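Local coordinates for probable leucine/isoleucine/valine-binding protein (Rhodopirellula baltica, PDB 4KV7) that probably binds branched-chain amino acids or related small ligands, as a periplasmic binding protein of the leucine-binding family, although its actual ligand and function are not established, at residues V272-D277 and K359-L364; V251-L256 and L299-L304. The protein carries 1 engineered substitution. All blocks are in the same frame, centred on the assembly; numbering follows the deposited sequence.

Contact 1: residues V272-D277 and K359-L364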
loop_
_atom_site.group_PDB
_atom_site.type_symbol
_atom_site.label_atom_id
_atom_site.label_comp_id
_atom_site.label_asym_id
_atom_site.label_seq_id
_atom_site.Cartn_x
_atom_site.Cartn_y
_atom_site.Cartn_z
ATOM N N VAL A 272 -0.026 -4.527 -5.316
ATOM C CA VAL A 272 0.177 -5.588 -4.346
ATOM C C VAL A 272 -1.089 -6.418 -4.146
ATOM O O VAL A 272 -1.156 -7.255 -3.238
ATOM C CB VAL A 272 0.689 -5.037 -3.003
ATOM C CG1 VAL A 272 2.051 -4.378 -3.187
ATOM C CG2 VAL A 272 -0.322 -4.062 -2.398
ATOM N N VAL A 273 -2.065 -6.186 -5.011
ATOM C CA VAL A 273 -3.334 -6.910 -5.043
ATOM C C VAL A 273 -3.647 -7.205 -6.507
ATOM O O VAL A 273 -3.148 -6.509 -7.397
ATOM C CB VAL A 273 -4.493 -6.071 -4.436
ATOM C CG1 VAL A 273 -4.254 -5.826 -2.947
ATOM C CG2 VAL A 273 -4.663 -4.749 -5.184
ATOM N N PRO A 274 -4.467 -8.228 -6.778
ATOM C CA PRO A 274 -4.918 -8.474 -8.151
ATOM C C PRO A 274 -5.856 -7.353 -8.597
ATOM O O PRO A 274 -6.192 -6.450 -7.829
ATOM C CB PRO A 274 -5.652 -9.810 -8.040
ATOM C CG PRO A 274 -6.121 -9.852 -6.632
ATOM C CD PRO A 274 -5.037 -9.199 -5.830
ATOM N N HIS A 275 -6.259 -7.381 -9.859
ATOM C CA HIS A 275 -7.076 -6.299 -10.367
ATOM C C HIS A 275 -8.474 -6.395 -9.774
ATOM O O HIS A 275 -9.016 -7.487 -9.624
ATOM C CB HIS A 275 -7.150 -6.330 -11.888
ATOM C CG HIS A 275 -7.534 -5.015 -12.470
ATOM N ND1 HIS A 275 -8.803 -4.490 -12.341
ATOM C CD2 HIS A 275 -6.803 -4.082 -13.122
ATOM C CE1 HIS A 275 -8.841 -3.298 -12.915
ATOM N NE2 HIS A 275 -7.641 -3.031 -13.400
ATOM N N PHE A 276 -9.066 -5.255 -9.440
ATOM C CA PHE A 276 -10.409 -5.251 -8.860
ATOM C C PHE A 276 -11.497 -5.687 -9.832
ATOM O O PHE A 276 -12.631 -5.933 -9.414
ATOM C CB PHE A 276 -10.741 -3.899 -8.218
ATOM C CG PHE A 276 -10.503 -2.714 -9.111
ATOM C CD1 PHE A 276 -11.412 -2.381 -10.099
ATOM C CD2 PHE A 276 -9.380 -1.911 -8.936
ATOM C CE1 PHE A 276 -11.205 -1.270 -10.899
ATOM C CE2 PHE A 276 -9.167 -0.808 -9.736
ATOM C CZ PHE A 276 -10.080 -0.482 -10.715
ATOM N N ASP A 277 -11.149 -5.823 -11.111
ATOM C CA ASP A 277 -12.078 -6.362 -12.095
ATOM C C ASP A 277 -11.909 -7.874 -12.292
ATOM O O ASP A 277 -12.633 -8.477 -13.090
ATOM C CB ASP A 277 -11.935 -5.643 -13.444
ATOM C CG ASP A 277 -12.453 -4.207 -13.407
ATOM O OD1 ASP A 277 -13.358 -3.907 -12.601
ATOM O OD2 ASP A 277 -11.963 -3.378 -14.204
ATOM N N LYS A 359 3.612 -11.309 -3.906
ATOM C CA LYS A 359 3.153 -11.200 -5.279
ATOM C C LYS A 359 2.991 -9.747 -5.712
ATOM O O LYS A 359 2.479 -8.905 -4.966
ATOM C CB LYS A 359 1.846 -11.961 -5.461
ATOM C CG LYS A 359 1.463 -12.223 -6.906
ATOM C CD LYS A 359 0.666 -13.517 -7.022
ATOM C CE LYS A 359 0.119 -13.721 -8.419
ATOM N NZ LYS A 359 -0.800 -14.900 -8.463
ATOM N N VAL A 360 3.441 -9.473 -6.927
ATOM C CA VAL A 360 3.357 -8.147 -7.522
ATOM C C VAL A 360 2.568 -8.291 -8.818
ATOM O O VAL A 360 2.920 -9.114 -9.675
ATOM C CB VAL A 360 4.763 -7.584 -7.797
ATOM C CG1 VAL A 360 4.687 -6.279 -8.583
ATOM C CG2 VAL A 360 5.531 -7.403 -6.484
ATOM N N TRP A 361 1.498 -7.509 -8.950
ATOM C CA TRP A 361 0.625 -7.549 -10.113
ATOM C C TRP A 361 0.767 -6.261 -10.896
ATOM O O TRP A 361 0.193 -5.242 -10.507
ATOM C CB TRP A 361 -0.828 -7.635 -9.670
ATOM C CG TRP A 361 -1.340 -8.975 -9.231
ATOM C CD1 TRP A 361 -1.950 -9.916 -10.013
ATOM C CD2 TRP A 361 -1.357 -9.499 -7.896
ATOM N NE1 TRP A 361 -2.331 -10.989 -9.254
ATOM C CE2 TRP A 361 -1.978 -10.759 -7.948
ATOM C CE3 TRP A 361 -0.897 -9.025 -6.662
ATOM C CZ2 TRP A 361 -2.160 -11.545 -6.819
ATOM C CZ3 TRP A 361 -1.084 -9.801 -5.544
ATOM C CH2 TRP A 361 -1.707 -11.050 -5.624
ATOM N N PRO A 362 1.534 -6.270 -11.995
ATOM C CA PRO A 362 1.644 -5.035 -12.779
ATOM C C PRO A 362 0.373 -4.755 -13.572
ATOM O O PRO A 362 -0.293 -5.682 -14.035
ATOM C CB PRO A 362 2.814 -5.312 -13.727
ATOM C CG PRO A 362 2.884 -6.784 -13.825
ATOM C CD PRO A 362 2.356 -7.363 -12.540
ATOM N N VAL A 363 0.031 -3.479 -13.711
ATOM C CA VAL A 363 -1.081 -3.088 -14.559
ATOM C C VAL A 363 -0.630 -2.015 -15.531
ATOM O O VAL A 363 0.296 -1.251 -15.248
ATOM C CB VAL A 363 -2.325 -2.607 -13.758
ATOM C CG1 VAL A 363 -2.768 -3.670 -12.752
ATOM C CG2 VAL A 363 -2.079 -1.264 -13.076
ATOM N N LEU A 364 -1.285 -1.996 -16.685
ATOM C CA LEU A 364 -1.065 -0.979 -17.693
ATOM C C LEU A 364 -2.275 -0.060 -17.711
ATOM O O LEU A 364 -3.414 -0.508 -17.892
ATOM C CB LEU A 364 -0.892 -1.636 -19.062
ATOM C CG LEU A 364 -0.729 -0.679 -20.246
ATOM C CD1 LEU A 364 0.543 0.158 -20.107
ATOM C CD2 LEU A 364 -0.747 -1.428 -21.576
HETATM O O HOH W 1 1.290 -8.590 -2.516
#

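Contact 2: residues V251-L256 and L299-L304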
loop_
_atom_site.group_PDB
_atom_site.type_symbol
_atom_site.label_atom_id
_atom_site.label_comp_id
_atom_site.label_asym_id
_atom_site.label_seq_id
_atom_site.Cartn_x
_atom_site.Cartn_y
_atom_site.Cartn_z
ATOM N N VAL A 251 1.610 4.979 -4.960
ATOM C CA VAL A 251 1.238 6.188 -5.693
ATOM C C VAL A 251 -0.273 6.368 -5.721
ATOM O O VAL A 251 -0.769 7.481 -5.572
ATOM C CB VAL A 251 1.800 6.155 -7.134
ATOM C CG1 VAL A 251 1.280 7.328 -7.958
ATOM C CG2 VAL A 251 3.318 6.157 -7.103
ATOM N N GLY A 252 -0.997 5.270 -5.908
ATOM C CA GLY A 252 -2.443 5.305 -6.059
ATOM C C GLY A 252 -2.809 5.422 -7.523
ATOM O O GLY A 252 -3.050 6.523 -8.029
ATOM N N ALA A 253 -2.808 4.288 -8.219
ATOM C CA ALA A 253 -2.963 4.281 -9.673
ATOM C C ALA A 253 -4.324 4.791 -10.106
ATOM O O ALA A 253 -4.449 5.398 -11.162
ATOM C CB ALA A 253 -2.713 2.885 -10.228
ATOM N N ASP A 254 -5.347 4.540 -9.301
ATOM C CA ASP A 254 -6.676 5.018 -9.652
ATOM C C ASP A 254 -6.764 6.536 -9.538
ATOM O O ASP A 254 -7.280 7.205 -10.430
ATOM C CB ASP A 254 -7.726 4.307 -8.808
ATOM C CG ASP A 254 -7.729 2.814 -9.059
ATOM O OD1 ASP A 254 -8.101 2.420 -10.180
ATOM O OD2 ASP A 254 -7.347 2.043 -8.145
ATOM N N ALA A 255 -6.208 7.080 -8.464
ATOM C CA ALA A 255 -6.164 8.531 -8.307
ATOM C C ALA A 255 -5.275 9.184 -9.365
ATOM O O ALA A 255 -5.574 10.277 -9.862
ATOM C CB ALA A 255 -5.692 8.901 -6.924
ATOM N N LEU A 256 -4.182 8.520 -9.709
ATOM C CA LEU A 256 -3.275 9.027 -10.723
ATOM C C LEU A 256 -3.972 9.127 -12.074
ATOM O O LEU A 256 -3.873 10.147 -12.769
ATOM C CB LEU A 256 -2.071 8.096 -10.823
ATOM C CG LEU A 256 -0.988 8.487 -11.828
ATOM C CD1 LEU A 256 -0.196 9.698 -11.355
ATOM C CD2 LEU A 256 -0.061 7.315 -12.071
ATOM N N LEU A 299 -14.526 1.419 -7.237
ATOM C CA LEU A 299 -13.565 0.391 -6.853
ATOM C C LEU A 299 -12.147 0.930 -7.023
ATOM O O LEU A 299 -11.917 1.830 -7.832
ATOM C CB LEU A 299 -13.751 -0.855 -7.709
ATOM C CG LEU A 299 -15.156 -1.456 -7.692
ATOM C CD1 LEU A 299 -15.196 -2.715 -8.536
ATOM C CD2 LEU A 299 -15.614 -1.730 -6.264
ATOM N N SER A 300 -11.199 0.397 -6.259
ATOM C CA SER A 300 -9.802 0.792 -6.415
ATOM C C SER A 300 -8.872 -0.278 -5.880
ATOM O O SER A 300 -9.272 -1.125 -5.077
ATOM C CB SER A 300 -9.523 2.114 -5.697
ATOM O OG SER A 300 -9.572 1.976 -4.287
ATOM N N PHE A 301 -7.618 -0.240 -6.316
ATOM C CA PHE A 301 -6.634 -1.153 -5.755
ATOM C C PHE A 301 -6.452 -0.896 -4.263
ATOM O O PHE A 301 -6.114 -1.808 -3.519
ATOM C CB PHE A 301 -5.276 -1.043 -6.456
ATOM C CG PHE A 301 -5.340 -1.243 -7.948
ATOM C CD1 PHE A 301 -5.594 -2.498 -8.492
ATOM C CD2 PHE A 301 -5.144 -0.176 -8.805
ATOM C CE1 PHE A 301 -5.664 -2.673 -9.870
ATOM C CE2 PHE A 301 -5.218 -0.349 -10.185
ATOM C CZ PHE A 301 -5.466 -1.599 -10.712
ATOM N N VAL A 302 -6.652 0.350 -3.840
ATOM C CA VAL A 302 -6.439 0.723 -2.452
ATOM C C VAL A 302 -7.508 0.098 -1.557
ATOM O O VAL A 302 -7.196 -0.542 -0.548
ATOM C CB VAL A 302 -6.408 2.258 -2.289
ATOM C CG1 VAL A 302 -6.218 2.627 -0.829
ATOM C CG2 VAL A 302 -5.294 2.877 -3.138
ATOM N N SER A 303 -8.777 0.265 -1.912
ATOM C CA SER A 303 -9.800 -0.345 -1.078
ATOM C C SER A 303 -9.793 -1.864 -1.165
ATOM O O SER A 303 -10.163 -2.524 -0.202
ATOM C CB SER A 303 -11.193 0.220 -1.346
ATOM O OG SER A 303 -11.582 0.060 -2.693
ATOM N N LEU A 304 -9.377 -2.435 -2.297
ATOM C CA LEU A 304 -9.221 -3.880 -2.369
ATOM C C LEU A 304 -8.180 -4.343 -1.358
ATOM O O LEU A 304 -8.391 -5.334 -0.661
ATOM C CB LEU A 304 -8.850 -4.313 -3.787
ATOM C CG LEU A 304 -8.481 -5.784 -3.981
ATOM C CD1 LEU A 304 -9.599 -6.704 -3.479
ATOM C CD2 LEU A 304 -8.220 -6.045 -5.446
#

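Contact 1: residues V272-D277 and K359-L364
The connection leaving strand 268-271 meets, in residues 272-277, the start of strand 361-365, the antiparallel neighbour of strand 268-271 in the mixed sheet. Trp361 carries the contact. With CG anti to the carbonyl carbon (chi1 -79°), its indole swings toward the loop and lies flat against the Val273-Pro274 peptide: Val273 C sits 3.3 Å from CE3 of Trp361, offset toward the rim, while Pro274 N lies over the centre of the ring system. Pro274 CA makes a CH-pi contact, 3.6 Å from the centroid of the Trp361 five-membered ring and 2° off its normal. The proline ring runs alongside, CB of Pro274 reaching NE1 of Trp361 at 3.7 Å. On the indole's opposite face lies CG of Lys359. In type I periplasmic binding proteins the segments that pass between the two lobes form the hinge, and loop 272-277 and the approach to strand 361-365 are probably two of them. Backbone bonds of Trp361 to Gln271 and of Val363 to Ala269 pair the two strands antiparallel. Where the two backbones come closest, at Val272 and Val360, one water donates to both Val272 O (2.9 Å) and Lys359 O (2.7 Å); Tyr134 also bonds Val272 O. CG1 of Val363 touches CD2 of His275 at 4.1 Å. That imidazole is fixed at both nitrogens: ND1 accepts in the ring plane from Asp277 N, and NE2 bonds Ser370 OG.

Contact 2: residues V251-L256 and L299-L304
Gly252 takes the N-cap position of helix 253-260 in a backbone conformation where a CB would jam against the carbonyl O of Val251; Gly252 O starts the helix by accepting from Leu256 N. Ala253 follows, its methyl directed at the other segment: CB rests 4.1 Å from CE2 of Phe301, and the same methyl touches Ala269 and Gln271 of strand 268-271. Asp254 then does the polar work. Its CG stands anti to the carbonyl carbon (chi1 -62°), which carries the carboxylate across to the start of helix 301-319. There OD2 of Asp254 accepts from Phe301 N through its syn lone pair, in a fairly straight hydrogen bond of 2.9 Å. The same oxygen lies 3.3 Å from both CA and CB of Ser300 and 3.2 Å from CD2 of Phe301, whose ring plane is turned 23° from that of the carboxylate. An alanine in place of Asp254 would probably leave Phe301 N without this acceptor and loosen the join between the two helix starts. The acid's charge, close to two helix N-termini, is likely to be stabilised by their dipoles. Ser300, itself the N-cap of helix 301-319, receives Ser303 N on OG at 3.0 Å in a capping bond, leaving Phe301 N to the aspartate. Serine-capped helix 301-319 and the facing helix start 253-260 join across what is probably the interlobe region of the type I binding-protein fold.

Contacts 1 and 2 have centres 10 Å apart and touch directly, because the loop 272-277 of contact 1 runs past the start of helix 301-319 in contact 2. Phe276 does most of the joining: its CE2 lies 3.4 Å from Asp254 OD1, and its CD2 is 3.6 Å from Phe301 N, the group that bonds the same carboxylate. Two residues earlier in the loop, Pro274 O packs 3.2 Å from CD2 of Leu304. Phe301 also meets His275 edge-to-face, so one aromatic cluster spans both contacts. Their segments alternate along the chain. Judged by the family fold, both contacts probably lie in the interlobe region; relatives hold ligand in the cleft between the lobes.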